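Local coordinates for protein aquaporin AqpM (Methanothermobacter marburgensis str. Marburg, PDB 2F2B) that forms a homotetrameric membrane channel that lets water flow both ways in response to osmotic changes and shows a transient increase in initial glycerol flux, at residues 26-31 with 116-121; 85-90 with 228-233. All coordinates share one frame; numbering follows the deposited sequence.

Interaction 1. Residues 26-31 with 116-121; sequences AAVTLM and FIFLQC
Ala27 and Val28 meet Phe118 across two helices whose backbones stand well apart, the nearest CA atoms being those of Ala27 and Leu119 at 9.5 Å. The contact is wholly apolar, and one aromatic side chain spans the gap. Phe118 holds CG anti to its own N (chi1 -179°), which carries the ring out from its helix to reach 26-31. Two neighbouring atoms of the ring, CE2 and CZ, do the touching. Val28 CG2 comes to the ring edge close to the ring plane, 3.8 Å from Phe118 CZ. The two side chains cross at about a right angle. Val28 places CG2 beside the backbone N and anti to the carbonyl carbon (CG1 at chi1 171°), and it is this branch that reaches the ring. Unlike Val28, Ala27 points its CB toward the other helix; this CB lies 4.1 Å from Phe118 CE2, approaching the ring obliquely. The three residues are buried, but the area shared by the segments is small, 100 Å² in all. Normal helical bonds run through both segments, such as Met31 N to Ala27 O.

Phe20, further back on helix 4-33, packs edge-to-face with the Phe118 ring, so Phe118 meets helix 4-33 at more than one level. Ala126 of the short helix 125-128 touches both Phe118 and Met31. The contact also borders the tetramer interface: Val28 packs on Thr189 and Cys121 on Leu148 of a neighbouring subunit. It thus joins helices 4-33 and 100-122 near their predicted extracellular ends, beside helix 125-128.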
ATOM      1  N   ALA A  26       9.941  -8.843 -10.268  1.00 11.18           N
ATOM      2  CA  ALA A  26      10.880  -9.716  -9.573  1.00 12.12           C
ATOM      3  C   ALA A  26      12.205  -9.754 -10.336  1.00 11.58           C
ATOM      4  O   ALA A  26      13.276  -9.718  -9.733  1.00 12.00           O
ATOM      5  CB  ALA A  26      10.304 -11.120  -9.443  1.00 11.26           C
ATOM      6  N   ALA A  27      12.129  -9.830 -11.660  1.00 11.76           N
ATOM      7  CA  ALA A  27      13.341  -9.851 -12.475  1.00 12.27           C
ATOM      8  C   ALA A  27      14.100  -8.535 -12.283  1.00 12.90           C
ATOM      9  O   ALA A  27      15.321  -8.529 -12.133  1.00 12.96           O
ATOM     10  CB  ALA A  27      12.981 -10.049 -13.947  1.00 13.03           C
ATOM     11  N   VAL A  28      13.373  -7.419 -12.276  1.00 11.84           N
ATOM     12  CA  VAL A  28      13.995  -6.111 -12.090  1.00 11.52           C
ATOM     13  C   VAL A  28      14.703  -6.013 -10.740  1.00 11.32           C
ATOM     14  O   VAL A  28      15.801  -5.469 -10.648  1.00 12.56           O
ATOM     15  CB  VAL A  28      12.954  -4.969 -12.194  1.00 12.33           C
ATOM     16  CG1 VAL A  28      13.583  -3.646 -11.775  1.00 13.31           C
ATOM     17  CG2 VAL A  28      12.437  -4.869 -13.622  1.00 12.40           C
ATOM     18  N   THR A  29      14.075  -6.540  -9.694  1.00 10.78           N
ATOM     19  CA  THR A  29      14.671  -6.500  -8.360  1.00 11.41           C
ATOM     20  C   THR A  29      16.045  -7.169  -8.375  1.00 12.18           C
ATOM     21  O   THR A  29      17.023  -6.632  -7.846  1.00 12.56           O
ATOM     22  CB  THR A  29      13.780  -7.228  -7.335  1.00 12.59           C
ATOM     23  OG1 THR A  29      12.474  -6.641  -7.339  1.00 12.64           O
ATOM     24  CG2 THR A  29      14.377  -7.127  -5.933  1.00 13.16           C
ATOM     25  N   LEU A  30      16.113  -8.344  -8.988  1.00 11.59           N
ATOM     26  CA  LEU A  30      17.368  -9.083  -9.063  1.00 12.84           C
ATOM     27  C   LEU A  30      18.391  -8.347  -9.923  1.00 14.31           C
ATOM     28  O   LEU A  30      19.593  -8.391  -9.648  1.00 14.41           O
ATOM     29  CB  LEU A  30      17.115 -10.490  -9.614  1.00 12.83           C
ATOM     30  CG  LEU A  30      16.387 -11.442  -8.653  1.00 12.46           C
ATOM     31  CD1 LEU A  30      16.010 -12.730  -9.374  1.00 15.84           C
ATOM     32  CD2 LEU A  30      17.284 -11.740  -7.455  1.00 15.00           C
ATOM     33  N   MET A  31      17.918  -7.662 -10.959  1.00 13.55           N
ATOM     34  CA  MET A  31      18.817  -6.917 -11.833  1.00 14.85           C
ATOM     35  C   MET A  31      19.453  -5.722 -11.121  1.00 15.36           C
ATOM     36  O   MET A  31      20.640  -5.448 -11.307  1.00 16.14           O
ATOM     37  CB  MET A  31      18.067  -6.447 -13.083  1.00 14.38           C
ATOM     38  CG  MET A  31      17.655  -7.582 -14.014  1.00 16.22           C
ATOM     39  SD  MET A  31      16.552  -7.033 -15.335  1.00 18.97           S
ATOM     40  CE  MET A  31      17.736  -6.311 -16.497  1.00 19.30           C
ATOM     41  N   PHE A 116       7.733 -13.103 -22.685  1.00 15.37           N
ATOM     42  CA  PHE A 116       8.548 -12.828 -23.866  1.00 14.77           C
ATOM     43  C   PHE A 116       8.676 -11.334 -24.151  1.00 15.06           C
ATOM     44  O   PHE A 116       9.773 -10.830 -24.403  1.00 14.75           O
ATOM     45  CB  PHE A 116       7.949 -13.517 -25.091  1.00 16.36           C
ATOM     46  CG  PHE A 116       8.675 -13.207 -26.368  1.00 18.43           C
ATOM     47  CD1 PHE A 116       9.959 -13.696 -26.590  1.00 19.13           C
ATOM     48  CD2 PHE A 116       8.083 -12.405 -27.337  1.00 19.97           C
ATOM     49  CE1 PHE A 116      10.647 -13.388 -27.764  1.00 20.26           C
ATOM     50  CE2 PHE A 116       8.761 -12.090 -28.515  1.00 21.29           C
ATOM     51  CZ  PHE A 116      10.044 -12.582 -28.727  1.00 21.03           C
ATOM     52  N   ILE A 117       7.552 -10.627 -24.119  1.00 14.28           N
ATOM     53  CA  ILE A 117       7.567  -9.197 -24.388  1.00 13.89           C
ATOM     54  C   ILE A 117       8.312  -8.443 -23.289  1.00 13.62           C
ATOM     55  O   ILE A 117       8.981  -7.450 -23.565  1.00 13.66           O
ATOM     56  CB  ILE A 117       6.129  -8.648 -24.558  1.00 14.26           C
ATOM     57  CG1 ILE A 117       5.496  -9.257 -25.818  1.00 14.22           C
ATOM     58  CG2 ILE A 117       6.149  -7.123 -24.676  1.00 14.35           C
ATOM     59  CD1 ILE A 117       6.230  -8.911 -27.121  1.00 15.97           C
ATOM     60  N   PHE A 118       8.216  -8.911 -22.048  1.00 13.22           N
ATOM     61  CA  PHE A 118       8.945  -8.238 -20.981  1.00 11.79           C
ATOM     62  C   PHE A 118      10.444  -8.398 -21.240  1.00 11.78           C
ATOM     63  O   PHE A 118      11.227  -7.463 -21.062  1.00 12.16           O
ATOM     64  CB  PHE A 118       8.621  -8.824 -19.610  1.00 11.99           C
ATOM     65  CG  PHE A 118       9.339  -8.129 -18.496  1.00 12.39           C
ATOM     66  CD1 PHE A 118       8.901  -6.889 -18.042  1.00 11.69           C
ATOM     67  CD2 PHE A 118      10.511  -8.661 -17.971  1.00 13.22           C
ATOM     68  CE1 PHE A 118       9.627  -6.182 -17.081  1.00 13.13           C
ATOM     69  CE2 PHE A 118      11.243  -7.962 -17.013  1.00 14.07           C
ATOM     70  CZ  PHE A 118      10.800  -6.720 -16.571  1.00 13.12           C
ATOM     71  N   LEU A 119      10.838  -9.594 -21.656  1.00 12.91           N
ATOM     72  CA  LEU A 119      12.240  -9.871 -21.945  1.00 14.46           C
ATOM     73  C   LEU A 119      12.756  -8.905 -23.013  1.00 14.12           C
ATOM     74  O   LEU A 119      13.894  -8.440 -22.944  1.00 15.32           O
ATOM     75  CB  LEU A 119      12.392 -11.316 -22.423  1.00 15.97           C
ATOM     76  CG  LEU A 119      13.783 -11.775 -22.860  1.00 17.02           C
ATOM     77  CD1 LEU A 119      14.757 -11.718 -21.691  1.00 18.37           C
ATOM     78  CD2 LEU A 119      13.675 -13.191 -23.399  1.00 20.39           C
ATOM     79  N   GLN A 120      11.913  -8.603 -23.997  1.00 15.60           N
ATOM     80  CA  GLN A 120      12.302  -7.687 -25.066  1.00 17.96           C
ATOM     81  C   GLN A 120      12.515  -6.271 -24.532  1.00 18.23           C
ATOM     82  O   GLN A 120      13.426  -5.571 -24.971  1.00 18.73           O
ATOM     83  CB  GLN A 120      11.237  -7.671 -26.167  1.00 20.27           C
ATOM     84  CG  GLN A 120      11.016  -9.022 -26.818  1.00 24.59           C
ATOM     85  CD  GLN A 120      12.288  -9.592 -27.412  1.00 27.34           C
ATOM     86  OE1 GLN A 120      12.607 -10.765 -27.214  1.00 32.82           O
ATOM     87  NE2 GLN A 120      13.021  -8.768 -28.147  1.00 27.51           N
ATOM     88  N   CYS A 121      11.677  -5.859 -23.581  1.00 18.04           N
ATOM     89  CA  CYS A 121      11.774  -4.523 -22.980  1.00 17.14           C
ATOM     90  C   CYS A 121      12.955  -4.361 -22.031  1.00 17.04           C
ATOM     91  O   CYS A 121      13.676  -3.364 -22.086  1.00 16.94           O
ATOM     92  CB  CYS A 121      10.507  -4.186 -22.177  1.00 19.77           C
ATOM     93  SG  CYS A 121       8.990  -3.977 -23.109  1.00 23.85           S
TER

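Interaction 2. Residues 85-90 with 228-233; sequences VTIGLW and GPIVGA
Ile230 and Ala233 are the residues of 228-233 that meet 85-90, one through a side-chain pair and one against a glycine. The segment begins at Gly228 and Pro229, where the helix is kinked and the proline N, which carries no hydrogen, makes no bond to the turn before. Gly232 N bonds to Gly228 O in the usual helical way. Pro229 turns to other neighbours, Glu150 and Thr154 of helix 143-166.

Next comes Ile230, which packs on Ile87 in two places. The CD1 atoms of Ile87 and Ile230 meet tip to tip at 3.6 Å. The CG2 branches of Ile87 and Ile230 lie 4.0 Å apart. Both isoleucines have the same first torsion (chi1 -68° for Ile87, -67° for Ile230) and an extended CG1-CD1 arm, which lets like branches meet as the side chains cross obliquely.

One turn on, Ala233 points at the other helix and sets its CB 4.4 Å from Gly88 CA. Gly88 has no side chain, and the backbones close to 5.1 Å between the CA atoms of Gly88 and Ala233.

Helix 83-91 is the short half-helix that follows Asn82 of the first NPA motif in the aquaporin fold. Around it, Ile87 also touches Ile104 of helix 100-122, while Val85 and Leu89 pack on helix 143-166. The contact seats this half-helix against the last transmembrane helix, 224-243.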
ATOM      1  N   VAL A  85      -7.908 -21.067 -10.752  1.00 11.88           N
ATOM      2  CA  VAL A  85      -9.164 -20.388 -10.441  1.00 12.81           C
ATOM      3  C   VAL A  85     -10.265 -20.947 -11.339  1.00 13.37           C
ATOM      4  O   VAL A  85     -11.376 -21.223 -10.883  1.00 13.79           O
ATOM      5  CB  VAL A  85      -9.045 -18.859 -10.655  1.00 14.32           C
ATOM      6  CG1 VAL A  85     -10.424 -18.201 -10.562  1.00 14.71           C
ATOM      7  CG2 VAL A  85      -8.108 -18.270  -9.603  1.00 14.63           C
ATOM      8  N   THR A  86      -9.945 -21.119 -12.617  1.00 13.24           N
ATOM      9  CA  THR A  86     -10.900 -21.662 -13.582  1.00 13.42           C
ATOM     10  C   THR A  86     -11.362 -23.047 -13.121  1.00 14.42           C
ATOM     11  O   THR A  86     -12.559 -23.344 -13.120  1.00 15.08           O
ATOM     12  CB  THR A  86     -10.260 -21.770 -14.987  1.00 14.08           C
ATOM     13  OG1 THR A  86      -9.874 -20.465 -15.435  1.00 12.10           O
ATOM     14  CG2 THR A  86     -11.248 -22.365 -15.995  1.00 12.12           C
ATOM     15  N   ILE A  87     -10.412 -23.884 -12.717  1.00 14.76           N
ATOM     16  CA  ILE A  87     -10.730 -25.232 -12.249  1.00 15.89           C
ATOM     17  C   ILE A  87     -11.480 -25.180 -10.917  1.00 16.42           C
ATOM     18  O   ILE A  87     -12.412 -25.953 -10.688  1.00 16.18           O
ATOM     19  CB  ILE A  87      -9.440 -26.083 -12.121  1.00 15.73           C
ATOM     20  CG1 ILE A  87      -8.868 -26.339 -13.521  1.00 16.31           C
ATOM     21  CG2 ILE A  87      -9.735 -27.403 -11.408  1.00 17.37           C
ATOM     22  CD1 ILE A  87      -7.516 -27.022 -13.536  1.00 16.57           C
ATOM     23  N   GLY A  88     -11.084 -24.256 -10.046  1.00 15.67           N
ATOM     24  CA  GLY A  88     -11.758 -24.118  -8.767  1.00 15.38           C
ATOM     25  C   GLY A  88     -13.228 -23.773  -8.947  1.00 15.18           C
ATOM     26  O   GLY A  88     -14.095 -24.349  -8.285  1.00 15.91           O
ATOM     27  N   LEU A  89     -13.511 -22.831  -9.843  1.00 14.14           N
ATOM     28  CA  LEU A  89     -14.884 -22.414 -10.119  1.00 15.14           C
ATOM     29  C   LEU A  89     -15.663 -23.578 -10.726  1.00 16.24           C
ATOM     30  O   LEU A  89     -16.827 -23.806 -10.394  1.00 16.91           O
ATOM     31  CB  LEU A  89     -14.895 -21.224 -11.084  1.00 14.96           C
ATOM     32  CG  LEU A  89     -14.310 -19.915 -10.544  1.00 14.81           C
ATOM     33  CD1 LEU A  89     -14.174 -18.899 -11.673  1.00 14.62           C
ATOM     34  CD2 LEU A  89     -15.206 -19.378  -9.435  1.00 15.03           C
ATOM     35  N   TRP A  90     -15.010 -24.308 -11.621  1.00 16.17           N
ATOM     36  CA  TRP A  90     -15.633 -25.461 -12.265  1.00 17.80           C
ATOM     37  C   TRP A  90     -16.017 -26.526 -11.233  1.00 18.40           C
ATOM     38  O   TRP A  90     -17.105 -27.105 -11.306  1.00 19.11           O
ATOM     39  CB  TRP A  90     -14.671 -26.069 -13.290  1.00 17.88           C
ATOM     40  CG  TRP A  90     -15.078 -27.437 -13.758  1.00 21.28           C
ATOM     41  CD1 TRP A  90     -16.079 -27.743 -14.639  1.00 22.13           C
ATOM     42  CD2 TRP A  90     -14.518 -28.685 -13.335  1.00 22.96           C
ATOM     43  NE1 TRP A  90     -16.174 -29.110 -14.789  1.00 23.22           N
ATOM     44  CE2 TRP A  90     -15.228 -29.710 -14.001  1.00 23.82           C
ATOM     45  CE3 TRP A  90     -13.483 -29.037 -12.454  1.00 23.40           C
ATOM     46  CZ2 TRP A  90     -14.937 -31.066 -13.814  1.00 24.92           C
ATOM     47  CZ3 TRP A  90     -13.195 -30.388 -12.268  1.00 26.15           C
ATOM     48  CH2 TRP A  90     -13.920 -31.385 -12.948  1.00 25.73           C
ATOM     49  N   GLY A 228      -0.114 -28.033  -6.627  1.00 14.38           N
ATOM     50  CA  GLY A 228      -0.317 -27.184  -5.464  1.00 14.46           C
ATOM     51  C   GLY A 228      -1.474 -26.209  -5.606  1.00 13.71           C
ATOM     52  O   GLY A 228      -2.415 -26.227  -4.802  1.00 13.71           O
ATOM     53  N   PRO A 229      -1.435 -25.333  -6.619  1.00 13.21           N
ATOM     54  CA  PRO A 229      -2.515 -24.362  -6.821  1.00 11.99           C
ATOM     55  C   PRO A 229      -3.879 -24.999  -7.076  1.00 13.27           C
ATOM     56  O   PRO A 229      -4.888 -24.572  -6.515  1.00 12.57           O
ATOM     57  CB  PRO A 229      -2.019 -23.543  -8.013  1.00 13.39           C
ATOM     58  CG  PRO A 229      -0.526 -23.556  -7.813  1.00 13.19           C
ATOM     59  CD  PRO A 229      -0.276 -25.012  -7.471  1.00 12.56           C
ATOM     60  N   ILE A 230      -3.920 -26.026  -7.916  1.00 12.65           N
ATOM     61  CA  ILE A 230      -5.197 -26.665  -8.205  1.00 14.24           C
ATOM     62  C   ILE A 230      -5.805 -27.300  -6.957  1.00 14.04           C
ATOM     63  O   ILE A 230      -7.001 -27.156  -6.706  1.00 14.09           O
ATOM     64  CB  ILE A 230      -5.049 -27.716  -9.333  1.00 15.26           C
ATOM     65  CG1 ILE A 230      -4.706 -27.004 -10.646  1.00 17.72           C
ATOM     66  CG2 ILE A 230      -6.343 -28.504  -9.493  1.00 17.62           C
ATOM     67  CD1 ILE A 230      -4.462 -27.936 -11.827  1.00 18.93           C
ATOM     68  N   VAL A 231      -4.987 -27.983  -6.164  1.00 14.37           N
ATOM     69  CA  VAL A 231      -5.482 -28.612  -4.941  1.00 14.90           C
ATOM     70  C   VAL A 231      -5.977 -27.552  -3.958  1.00 14.83           C
ATOM     71  O   VAL A 231      -7.061 -27.679  -3.384  1.00 14.51           O
ATOM     72  CB  VAL A 231      -4.383 -29.461  -4.267  1.00 15.34           C
ATOM     73  CG1 VAL A 231      -4.829 -29.892  -2.877  1.00 15.72           C
ATOM     74  CG2 VAL A 231      -4.078 -30.685  -5.132  1.00 16.58           C
ATOM     75  N   GLY A 232      -5.180 -26.507  -3.761  1.00 14.60           N
ATOM     76  CA  GLY A 232      -5.582 -25.451  -2.850  1.00 13.60           C
ATOM     77  C   GLY A 232      -6.870 -24.776  -3.289  1.00 13.03           C
ATOM     78  O   GLY A 232      -7.747 -24.509  -2.469  1.00 14.13           O
ATOM     79  N   ALA A 233      -6.994 -24.501  -4.584  1.00 12.42           N
ATOM     80  CA  ALA A 233      -8.187 -23.842  -5.102  1.00 12.86           C
ATOM     81  C   ALA A 233      -9.445 -24.691  -4.932  1.00 13.15           C
ATOM     82  O   ALA A 233     -10.474 -24.200  -4.474  1.00 14.05           O
ATOM     83  CB  ALA A 233      -7.995 -23.484  -6.579  1.00 12.12           C
TER

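Overall arrangement
From the N terminus, helix 4-33 supplies the first segment of interaction 1. After helix 52-73, the half-helix 83-91 gives the first segment of interaction 2. Helix 100-122, next in the chain, closes the loop of interaction 1 at 116-121. Helix 224-243 closes the longer loop of interaction 2 at 228-233. The two loops therefore cross rather than nest. The centres of the two contacts are 28 Å apart on opposite sides of the chain's centre, and the nearest atoms of the contacts about 17 Å. Interaction 1 joins two membrane-spanning helices beside a neighbouring subunit. Interaction 2 ties an NPA half-helix to the C-terminal helix, with no other chain touching its segments.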